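Local coordinates for protein delta-aminolevulinic acid dehydratase (Toxoplasma gondii ME49, PDB 3OBK) that catalyses the condensation of two molecules of 5-aminolevulinic acid to porphobilinogen, an early step of tetrapyrrole (haem) biosynthesis, and forms an octamer, at residues A[212-223]-A[236-246]; A[261-271]-A[285-295]. All coordinates share one frame; numbering follows the deposited sequence.

In the fold
Both interactions line the pocket that holds the product porphobilinogen, and their centres lie about 12 Å apart. Interaction 1 (212-223 with 236-246) binds the acetate carboxylate of the product through K213, R223 and K236. Interaction 2 (261-271 with 285-295) supplies K267, whose NZ lies over one face of the pyrrole ring, and S293, which holds the propionate carboxylate. Strands 206-213 and 263-267 are neighbours in the barrel sheet, and this brings K213 NZ to 2.8 Å from K267 NZ. A second link is a probable, weak hydrogen bond between F222 N and S293 OG, 2.9 Å apart. Both contacts also touch the second subunit of the octamer.

Interaction 1: residues A[212-223]-A[236-246]; sequences CKYASSFYGPFR and KKTYQMDPSNS. With PBG (3-[5-(aminomethyl)-4-(carboxymethyl)-1H-pyrrol-3-yl]propanoic acid), chain L.
The ring of Y214 meets M241 and the turn that follows it. M241 SD lies over one face of the Y214 ring, 4.7 Å from the centroid. The M241 chain bends at its last torsion (chi3 45°), which brings CE against Y214 CZ at 3.4 Å. The Y214 hydroxyl donates to N245 O (3.0 Å), in the plane of that carbonyl. N245 closes the type I turn from D242. D242 OD1 accepts from S244 N, an Asx turn, and also from S244 OG, both from the same face of the carboxylate.

Two backbone bonds, M241 N to K213 O and A215 N to M241 O, form a single bridge between the end of strand 206-213 and the 236-246 loop. Q240 reaches past A215 with an extended chain, its CB 3.4 Å from A215 CA. Its OE1 lies at the edge of the Y219 ring, and the amide plane is turned 75° from that ring. A water joins Q240 OE1 to S216 O and R223 NH2. Y219 OH in turn donates to Y214 O.

K213, K236 and R223 converge on the acetate carboxylate of the product. K213 is fully extended (chi1 171°) and puts NZ 2.8 Å from O1A of PBG. R223 NH2 gives O2A a 2.6 Å bond at the guanidinium edge, with weaker bonds from R223 NE and K236 NZ. K236 NZ also forms a salt bridge with D146. The F222 ring lies flat over the pyrrole, with PBG C3A above its centre. This is a carboxylate-binding site at the end of a barrel strand, as in the porphobilinogen synthase family.

Interaction 2: residues A[261-271]-A[285-295]; sequences ADMLMVKPGLP and LPMVAYHVSGE. With PBG (3-[5-(aminomethyl)-4-(carboxymethyl)-1H-pyrrol-3-yl]propanoic acid), chain L.
K267 and Y290 lie side by side and point the same way, with K267 CG 3.8 Å from Y290 CB. K267 is extended, CG anti to the backbone N (chi1 176°), and its NZ ends 3.1 Å from C4A of PBG. In this family the equivalent lysine forms a Schiff base with substrate, which is consistent with this position. V292 CG1 crosses the K267 chain from the other segment and also packs on P268, which follows a cis peptide bond.

M265 sits on the same face of the sheet as V288. Its chain bends at chi2 and chi3, bringing CE to 3.6 Å from V288 CG1 and placing SD at the edge of the Y290 ring, a Met-aromatic contact. On the opposite face L264 CB meets M287 SD, and M287 CE reaches V266 CG2. L285 CD1 packs against L264 CG near the start of the strands.

E295 receives the loop after strand 263-267. Its OE2 accepts from G269 N and V292 N, which approach from opposite faces of the carboxylate. L270 N donates to OE1 at 2.9 Å. Three backbone N-H groups thus fix this buried carboxylate and would favour its charged form. S293 N and OG bind the propionate of PBG.

The two strands are parallel, paired from L264 with M287 to V266 with A289, and cross at -28°. They form a beta-alpha-beta unit of the TIM barrel, joined by helix 273-282, which packs on M287 and A289. Strand 206-213 lies beside strand 263-267, and strand 328-331 pairs with strand 287-291.

Interaction 1: residues A[212-223]-A[236-246]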
# COMPACT_ATOMS: atom_id res chain seq x y z
N CYS A 212 -21.96 6.34 -8.69
CA CYS A 212 -21.85 5.10 -9.43
C CYS A 212 -23.24 4.50 -9.61
O CYS A 212 -23.66 3.64 -8.85
CB CYS A 212 -20.90 4.15 -8.68
SG CYS A 212 -19.41 4.99 -8.06
N LYS A 213 -23.96 5.01 -10.59
CA LYS A 213 -25.31 4.58 -10.91
C LYS A 213 -25.25 3.89 -12.25
O LYS A 213 -24.83 4.49 -13.23
CB LYS A 213 -26.26 5.76 -10.99
CG LYS A 213 -27.60 5.36 -11.51
CD LYS A 213 -28.60 6.47 -11.36
CE LYS A 213 -29.97 6.01 -11.74
NZ LYS A 213 -30.94 7.03 -11.46
N TYR A 214 -25.66 2.62 -12.29
CA TYR A 214 -25.44 1.81 -13.47
C TYR A 214 -26.65 1.77 -14.41
O TYR A 214 -27.77 1.94 -13.99
CB TYR A 214 -24.99 0.41 -13.04
CG TYR A 214 -23.57 0.41 -12.52
CD1 TYR A 214 -23.27 0.78 -11.21
CD2 TYR A 214 -22.51 0.09 -13.35
CE1 TYR A 214 -21.94 0.80 -10.75
CE2 TYR A 214 -21.20 0.09 -12.90
CZ TYR A 214 -20.92 0.46 -11.60
OH TYR A 214 -19.62 0.46 -11.20
N ALA A 215 -26.39 1.59 -15.70
CA ALA A 215 -27.45 1.46 -16.71
C ALA A 215 -28.15 0.15 -16.53
O ALA A 215 -28.02 -0.74 -17.33
CB ALA A 215 -26.85 1.58 -18.14
N SER A 216 -28.91 0.04 -15.46
CA SER A 216 -29.44 -1.25 -15.02
C SER A 216 -30.81 -1.60 -15.60
O SER A 216 -31.57 -0.73 -16.09
CB SER A 216 -29.55 -1.25 -13.47
OG SER A 216 -29.92 -2.53 -12.97
N SER A 217 -31.11 -2.89 -15.50
CA SER A 217 -32.41 -3.42 -15.88
C SER A 217 -33.30 -3.70 -14.64
O SER A 217 -34.42 -4.18 -14.77
CB SER A 217 -32.21 -4.67 -16.73
OG SER A 217 -31.95 -5.81 -15.92
N PHE A 218 -32.81 -3.38 -13.44
CA PHE A 218 -33.58 -3.55 -12.22
C PHE A 218 -34.42 -2.34 -11.81
O PHE A 218 -34.97 -2.34 -10.69
CB PHE A 218 -32.66 -3.89 -11.04
CG PHE A 218 -32.08 -5.25 -11.12
CD1 PHE A 218 -32.82 -6.34 -10.72
CD2 PHE A 218 -30.79 -5.45 -11.58
CE1 PHE A 218 -32.29 -7.61 -10.79
CE2 PHE A 218 -30.26 -6.68 -11.66
CZ PHE A 218 -31.01 -7.78 -11.27
N TYR A 219 -34.51 -1.31 -12.65
CA TYR A 219 -35.29 -0.11 -12.35
C TYR A 219 -36.72 -0.15 -12.87
O TYR A 219 -37.45 0.84 -12.81
CB TYR A 219 -34.65 1.13 -12.99
CG TYR A 219 -33.21 1.43 -12.64
CD1 TYR A 219 -32.77 1.37 -11.35
CD2 TYR A 219 -32.33 1.83 -13.61
CE1 TYR A 219 -31.48 1.66 -11.03
CE2 TYR A 219 -31.03 2.15 -13.31
CZ TYR A 219 -30.59 2.05 -12.02
OH TYR A 219 -29.30 2.35 -11.73
N GLY A 220 -37.13 -1.28 -13.41
CA GLY A 220 -38.40 -1.34 -14.12
C GLY A 220 -39.62 -0.98 -13.29
O GLY A 220 -40.44 -0.18 -13.73
N PRO A 221 -39.76 -1.60 -12.11
CA PRO A 221 -40.93 -1.31 -11.29
C PRO A 221 -40.99 0.14 -10.81
O PRO A 221 -42.08 0.70 -10.73
CB PRO A 221 -40.81 -2.29 -10.12
CG PRO A 221 -40.00 -3.42 -10.68
CD PRO A 221 -39.04 -2.80 -11.65
N PHE A 222 -39.84 0.75 -10.55
CA PHE A 222 -39.83 2.19 -10.29
C PHE A 222 -40.48 2.96 -11.49
O PHE A 222 -41.33 3.84 -11.28
CB PHE A 222 -38.40 2.66 -10.01
CG PHE A 222 -38.25 4.16 -9.84
CD1 PHE A 222 -38.12 4.99 -10.96
CD2 PHE A 222 -38.18 4.73 -8.57
CE1 PHE A 222 -37.96 6.35 -10.81
CE2 PHE A 222 -38.00 6.08 -8.39
CZ PHE A 222 -37.92 6.91 -9.50
N ARG A 223 -40.08 2.62 -12.71
CA ARG A 223 -40.60 3.29 -13.88
C ARG A 223 -42.09 3.00 -14.12
O ARG A 223 -42.78 3.79 -14.75
CB ARG A 223 -39.77 2.93 -15.11
CG ARG A 223 -38.34 3.50 -15.05
CD ARG A 223 -37.48 2.95 -16.15
NE ARG A 223 -36.07 3.36 -16.04
CZ ARG A 223 -35.07 2.76 -16.69
NH1 ARG A 223 -35.31 1.72 -17.49
NH2 ARG A 223 -33.83 3.18 -16.54
N LYS A 236 -30.64 4.30 -21.53
CA LYS A 236 -29.90 5.33 -20.82
C LYS A 236 -28.40 5.05 -20.79
O LYS A 236 -27.68 5.54 -19.95
CB LYS A 236 -30.45 5.50 -19.40
CG LYS A 236 -31.96 5.71 -19.33
CD LYS A 236 -32.38 6.18 -17.95
CE LYS A 236 -33.84 6.65 -17.87
NZ LYS A 236 -34.20 7.09 -16.46
N LYS A 237 -27.92 4.30 -21.75
CA LYS A 237 -26.55 3.84 -21.70
C LYS A 237 -25.53 4.91 -22.06
O LYS A 237 -24.36 4.74 -21.76
CB LYS A 237 -26.38 2.62 -22.60
CG LYS A 237 -27.17 1.44 -22.13
CD LYS A 237 -27.00 0.27 -23.07
CE LYS A 237 -27.95 -0.88 -22.69
NZ LYS A 237 -27.68 -1.98 -23.60
N THR A 238 -25.98 6.01 -22.67
CA THR A 238 -25.12 7.15 -22.93
C THR A 238 -24.88 8.03 -21.68
O THR A 238 -24.22 9.07 -21.78
CB THR A 238 -25.73 8.05 -24.08
OG1 THR A 238 -27.08 8.40 -23.77
CG2 THR A 238 -25.68 7.33 -25.43
N TYR A 239 -25.43 7.64 -20.52
CA TYR A 239 -25.20 8.36 -19.29
C TYR A 239 -25.11 7.51 -18.01
O TYR A 239 -24.21 7.73 -17.21
CB TYR A 239 -26.18 9.53 -19.09
CG TYR A 239 -27.68 9.31 -19.14
CD1 TYR A 239 -28.37 9.37 -20.35
CD2 TYR A 239 -28.43 9.17 -17.99
CE1 TYR A 239 -29.76 9.23 -20.41
CE2 TYR A 239 -29.83 9.04 -18.04
CZ TYR A 239 -30.49 9.07 -19.27
OH TYR A 239 -31.87 8.96 -19.35
N GLN A 240 -26.04 6.58 -17.79
CA GLN A 240 -25.82 5.59 -16.75
C GLN A 240 -24.65 4.68 -17.16
O GLN A 240 -24.34 4.55 -18.34
CB GLN A 240 -27.09 4.82 -16.45
CG GLN A 240 -28.21 5.73 -15.86
CD GLN A 240 -29.56 5.03 -15.71
OE1 GLN A 240 -29.75 3.88 -16.10
NE2 GLN A 240 -30.53 5.76 -15.15
N MET A 241 -24.00 4.09 -16.18
CA MET A 241 -22.76 3.33 -16.38
C MET A 241 -22.96 1.89 -16.86
O MET A 241 -23.94 1.22 -16.53
CB MET A 241 -21.98 3.28 -15.07
CG MET A 241 -21.37 4.63 -14.68
SD MET A 241 -20.50 4.66 -13.11
CE MET A 241 -19.57 3.14 -13.29
N ASP A 242 -22.01 1.42 -17.62
CA ASP A 242 -21.95 0.03 -18.04
C ASP A 242 -21.71 -0.84 -16.82
O ASP A 242 -20.72 -0.65 -16.12
CB ASP A 242 -20.77 -0.13 -19.00
CG ASP A 242 -20.78 -1.47 -19.76
OD1 ASP A 242 -21.52 -2.39 -19.34
OD2 ASP A 242 -20.04 -1.58 -20.77
N PRO A 243 -22.59 -1.80 -16.56
CA PRO A 243 -22.35 -2.76 -15.51
C PRO A 243 -21.05 -3.57 -15.65
O PRO A 243 -20.67 -4.22 -14.72
CB PRO A 243 -23.53 -3.71 -15.62
CG PRO A 243 -24.57 -2.99 -16.34
CD PRO A 243 -23.87 -2.04 -17.24
N SER A 244 -20.40 -3.55 -16.80
CA SER A 244 -19.19 -4.30 -16.98
C SER A 244 -17.97 -3.67 -16.30
O SER A 244 -16.90 -4.29 -16.28
CB SER A 244 -18.87 -4.40 -18.47
OG SER A 244 -19.97 -4.80 -19.24
N ASN A 245 -18.13 -2.47 -15.75
CA ASN A 245 -16.99 -1.65 -15.35
C ASN A 245 -16.92 -1.34 -13.86
O ASN A 245 -17.92 -0.96 -13.26
CB ASN A 245 -17.04 -0.35 -16.15
CG ASN A 245 -16.91 -0.59 -17.64
OD1 ASN A 245 -16.59 -1.70 -18.07
ND2 ASN A 245 -17.16 0.44 -18.45
N SER A 246 -15.72 -1.48 -13.28
CA SER A 246 -15.49 -1.07 -11.86
C SER A 246 -14.55 0.10 -11.76
O SER A 246 -14.83 1.04 -11.03
CB SER A 246 -14.95 -2.23 -11.00
OG SER A 246 -13.84 -2.87 -11.63
CHA PBG L . -34.53 8.69 -11.89
C1A PBG L . -34.54 7.57 -10.90
C2A PBG L . -34.64 6.21 -11.18
C3A PBG L . -34.60 5.57 -9.96
C4A PBG L . -34.40 6.53 -8.99
NA PBG L . -34.39 7.74 -9.57
C5A PBG L . -34.92 5.55 -12.50
C6A PBG L . -33.86 5.60 -13.52
O1A PBG L . -32.98 6.49 -13.37
O2A PBG L . -33.91 4.86 -14.52
C7A PBG L . -34.76 4.11 -9.76
C8A PBG L . -35.00 3.65 -8.37
C9A PBG L . -35.46 2.26 -8.17
O3A PBG L . -36.04 2.01 -7.12
O4A PBG L . -35.55 1.43 -9.08
N1 PBG L . -33.33 9.46 -12.02
O HOH W 1 -29.57 8.37 -14.32
O HOH W 2 -31.19 1.72 -17.09

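Interaction 2: residues A[261-271]-A[285-295]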
# COMPACT_ATOMS: atom_id res chain seq x y z
N ALA A 261 -19.66 17.05 -2.92
CA ALA A 261 -20.71 16.18 -2.41
C ALA A 261 -20.48 15.87 -0.93
O ALA A 261 -19.34 15.84 -0.46
CB ALA A 261 -20.77 14.90 -3.18
N ASP A 262 -21.59 15.65 -0.24
CA ASP A 262 -21.63 15.29 1.16
C ASP A 262 -21.70 13.76 1.37
O ASP A 262 -21.28 13.25 2.41
CB ASP A 262 -22.88 15.92 1.79
CG ASP A 262 -22.87 17.43 1.73
OD1 ASP A 262 -22.01 18.03 2.43
OD2 ASP A 262 -23.73 18.03 1.04
N MET A 263 -22.33 13.05 0.41
CA MET A 263 -22.42 11.57 0.43
C MET A 263 -22.42 11.03 -0.98
O MET A 263 -22.84 11.73 -1.91
CB MET A 263 -23.70 11.10 1.12
CG MET A 263 -23.89 11.64 2.55
SD MET A 263 -25.36 11.00 3.40
CE MET A 263 -25.50 12.26 4.68
N LEU A 264 -21.96 9.79 -1.11
CA LEU A 264 -21.93 9.08 -2.38
C LEU A 264 -22.81 7.85 -2.35
O LEU A 264 -22.77 7.06 -1.40
CB LEU A 264 -20.52 8.69 -2.70
CG LEU A 264 -19.53 9.86 -2.73
CD1 LEU A 264 -18.11 9.31 -2.89
CD2 LEU A 264 -19.87 10.91 -3.80
N MET A 265 -23.61 7.71 -3.39
CA MET A 265 -24.58 6.64 -3.55
C MET A 265 -24.12 5.69 -4.65
O MET A 265 -23.66 6.14 -5.71
CB MET A 265 -25.92 7.26 -3.93
CG MET A 265 -27.02 6.28 -4.41
SD MET A 265 -27.99 5.51 -3.12
CE MET A 265 -28.94 6.89 -2.49
N VAL A 266 -24.21 4.39 -4.38
CA VAL A 266 -24.03 3.37 -5.42
C VAL A 266 -25.37 2.73 -5.62
O VAL A 266 -26.04 2.39 -4.64
CB VAL A 266 -23.06 2.25 -5.00
CG1 VAL A 266 -23.03 1.10 -6.09
CG2 VAL A 266 -21.69 2.83 -4.73
N LYS A 267 -25.73 2.55 -6.88
CA LYS A 267 -27.03 2.05 -7.24
C LYS A 267 -26.91 1.40 -8.56
O LYS A 267 -26.26 1.94 -9.44
CB LYS A 267 -27.94 3.23 -7.39
CG LYS A 267 -29.37 2.96 -7.87
CD LYS A 267 -30.02 4.32 -7.87
CE LYS A 267 -31.23 4.48 -8.71
NZ LYS A 267 -31.40 5.97 -8.94
N PRO A 268 -27.54 0.23 -8.72
CA PRO A 268 -28.32 -0.56 -7.76
C PRO A 268 -27.54 -1.15 -6.59
O PRO A 268 -26.42 -0.76 -6.35
CB PRO A 268 -28.95 -1.66 -8.63
CG PRO A 268 -28.93 -1.08 -10.03
CD PRO A 268 -27.71 -0.26 -10.10
N GLY A 269 -28.15 -2.09 -5.88
CA GLY A 269 -27.69 -2.47 -4.54
C GLY A 269 -26.89 -3.74 -4.46
O GLY A 269 -25.68 -3.73 -4.68
N LEU A 270 -27.56 -4.85 -4.17
CA LEU A 270 -26.89 -6.12 -3.98
C LEU A 270 -25.99 -6.49 -5.15
O LEU A 270 -24.86 -6.93 -4.94
CB LEU A 270 -27.91 -7.25 -3.74
CG LEU A 270 -28.56 -7.26 -2.37
CD1 LEU A 270 -29.45 -8.49 -2.25
CD2 LEU A 270 -27.51 -7.23 -1.26
N PRO A 271 -26.45 -6.32 -6.38
CA PRO A 271 -25.52 -6.65 -7.44
C PRO A 271 -24.35 -5.70 -7.62
O PRO A 271 -23.62 -5.86 -8.56
CB PRO A 271 -26.39 -6.65 -8.71
CG PRO A 271 -27.79 -6.55 -8.26
CD PRO A 271 -27.77 -5.94 -6.89
N LEU A 285 -16.02 10.08 2.25
CA LEU A 285 -17.40 10.53 2.40
C LEU A 285 -18.31 9.41 2.83
O LEU A 285 -18.06 8.26 2.53
CB LEU A 285 -17.94 11.10 1.09
CG LEU A 285 -17.23 12.33 0.50
CD1 LEU A 285 -17.77 12.59 -0.86
CD2 LEU A 285 -17.40 13.53 1.38
N PRO A 286 -19.40 9.73 3.52
CA PRO A 286 -20.33 8.63 3.79
C PRO A 286 -20.93 7.98 2.54
O PRO A 286 -21.14 8.64 1.51
CB PRO A 286 -21.43 9.29 4.63
CG PRO A 286 -20.78 10.45 5.25
CD PRO A 286 -19.65 10.91 4.37
N MET A 287 -21.17 6.68 2.65
CA MET A 287 -21.67 5.88 1.55
C MET A 287 -23.12 5.51 1.76
O MET A 287 -23.54 5.22 2.86
CB MET A 287 -20.86 4.59 1.43
CG MET A 287 -19.39 4.72 1.02
SD MET A 287 -19.07 5.75 -0.42
CE MET A 287 -19.86 4.85 -1.75
N VAL A 288 -23.87 5.52 0.67
CA VAL A 288 -25.25 5.10 0.66
C VAL A 288 -25.40 4.12 -0.46
O VAL A 288 -24.74 4.24 -1.48
CB VAL A 288 -26.23 6.32 0.46
CG1 VAL A 288 -27.63 5.93 0.77
CG2 VAL A 288 -25.83 7.48 1.35
N ALA A 289 -26.25 3.13 -0.26
CA ALA A 289 -26.56 2.14 -1.28
C ALA A 289 -28.09 2.13 -1.50
O ALA A 289 -28.83 2.44 -0.59
CB ALA A 289 -26.06 0.80 -0.86
N TYR A 290 -28.54 1.81 -2.71
CA TYR A 290 -29.96 1.79 -3.02
C TYR A 290 -30.38 0.37 -3.38
O TYR A 290 -29.94 -0.19 -4.39
CB TYR A 290 -30.26 2.72 -4.19
CG TYR A 290 -31.66 3.28 -4.24
CD1 TYR A 290 -32.79 2.46 -4.24
CD2 TYR A 290 -31.87 4.65 -4.34
CE1 TYR A 290 -34.10 3.01 -4.32
CE2 TYR A 290 -33.14 5.20 -4.41
CZ TYR A 290 -34.25 4.39 -4.40
OH TYR A 290 -35.48 5.01 -4.48
N HIS A 291 -31.23 -0.20 -2.52
CA HIS A 291 -31.91 -1.45 -2.76
C HIS A 291 -33.12 -1.14 -3.65
O HIS A 291 -34.17 -0.73 -3.14
CB HIS A 291 -32.34 -2.03 -1.42
CG HIS A 291 -32.79 -3.46 -1.47
ND1 HIS A 291 -33.86 -3.92 -0.75
CD2 HIS A 291 -32.30 -4.52 -2.15
CE1 HIS A 291 -34.01 -5.22 -0.96
NE2 HIS A 291 -33.07 -5.61 -1.81
N VAL A 292 -32.96 -1.32 -4.96
CA VAL A 292 -33.87 -0.72 -5.93
C VAL A 292 -35.13 -1.54 -6.18
O VAL A 292 -35.20 -2.72 -5.84
CB VAL A 292 -33.19 -0.49 -7.28
CG1 VAL A 292 -31.90 0.29 -7.11
CG2 VAL A 292 -32.96 -1.81 -8.02
N SER A 293 -36.11 -0.88 -6.81
CA SER A 293 -37.43 -1.44 -7.01
C SER A 293 -37.40 -2.87 -7.53
O SER A 293 -38.14 -3.72 -7.09
CB SER A 293 -38.17 -0.57 -8.01
OG SER A 293 -37.53 -0.56 -9.28
N GLY A 294 -36.52 -3.14 -8.47
CA GLY A 294 -36.44 -4.47 -9.05
C GLY A 294 -35.98 -5.50 -8.04
O GLY A 294 -36.49 -6.61 -8.01
N GLU A 295 -35.02 -5.11 -7.22
CA GLU A 295 -34.55 -5.96 -6.13
C GLU A 295 -35.68 -6.24 -5.14
O GLU A 295 -35.82 -7.36 -4.69
CB GLU A 295 -33.37 -5.32 -5.42
CG GLU A 295 -32.13 -5.08 -6.31
CD GLU A 295 -31.01 -4.43 -5.54
OE1 GLU A 295 -30.40 -5.15 -4.70
OE2 GLU A 295 -30.80 -3.20 -5.75
CHA PBG L . -34.53 8.69 -11.89
C1A PBG L . -34.54 7.57 -10.90
C2A PBG L . -34.64 6.21 -11.18
C3A PBG L . -34.60 5.57 -9.96
C4A PBG L . -34.40 6.53 -8.99
NA PBG L . -34.39 7.74 -9.57
C5A PBG L . -34.92 5.55 -12.50
C6A PBG L . -33.86 5.60 -13.52
O1A PBG L . -32.98 6.49 -13.37
O2A PBG L . -33.91 4.86 -14.52
C7A PBG L . -34.76 4.11 -9.76
C8A PBG L . -35.00 3.65 -8.37
C9A PBG L . -35.46 2.26 -8.17
O3A PBG L . -36.04 2.01 -7.12
O4A PBG L . -35.55 1.43 -9.08
N1 PBG L . -33.33 9.46 -12.02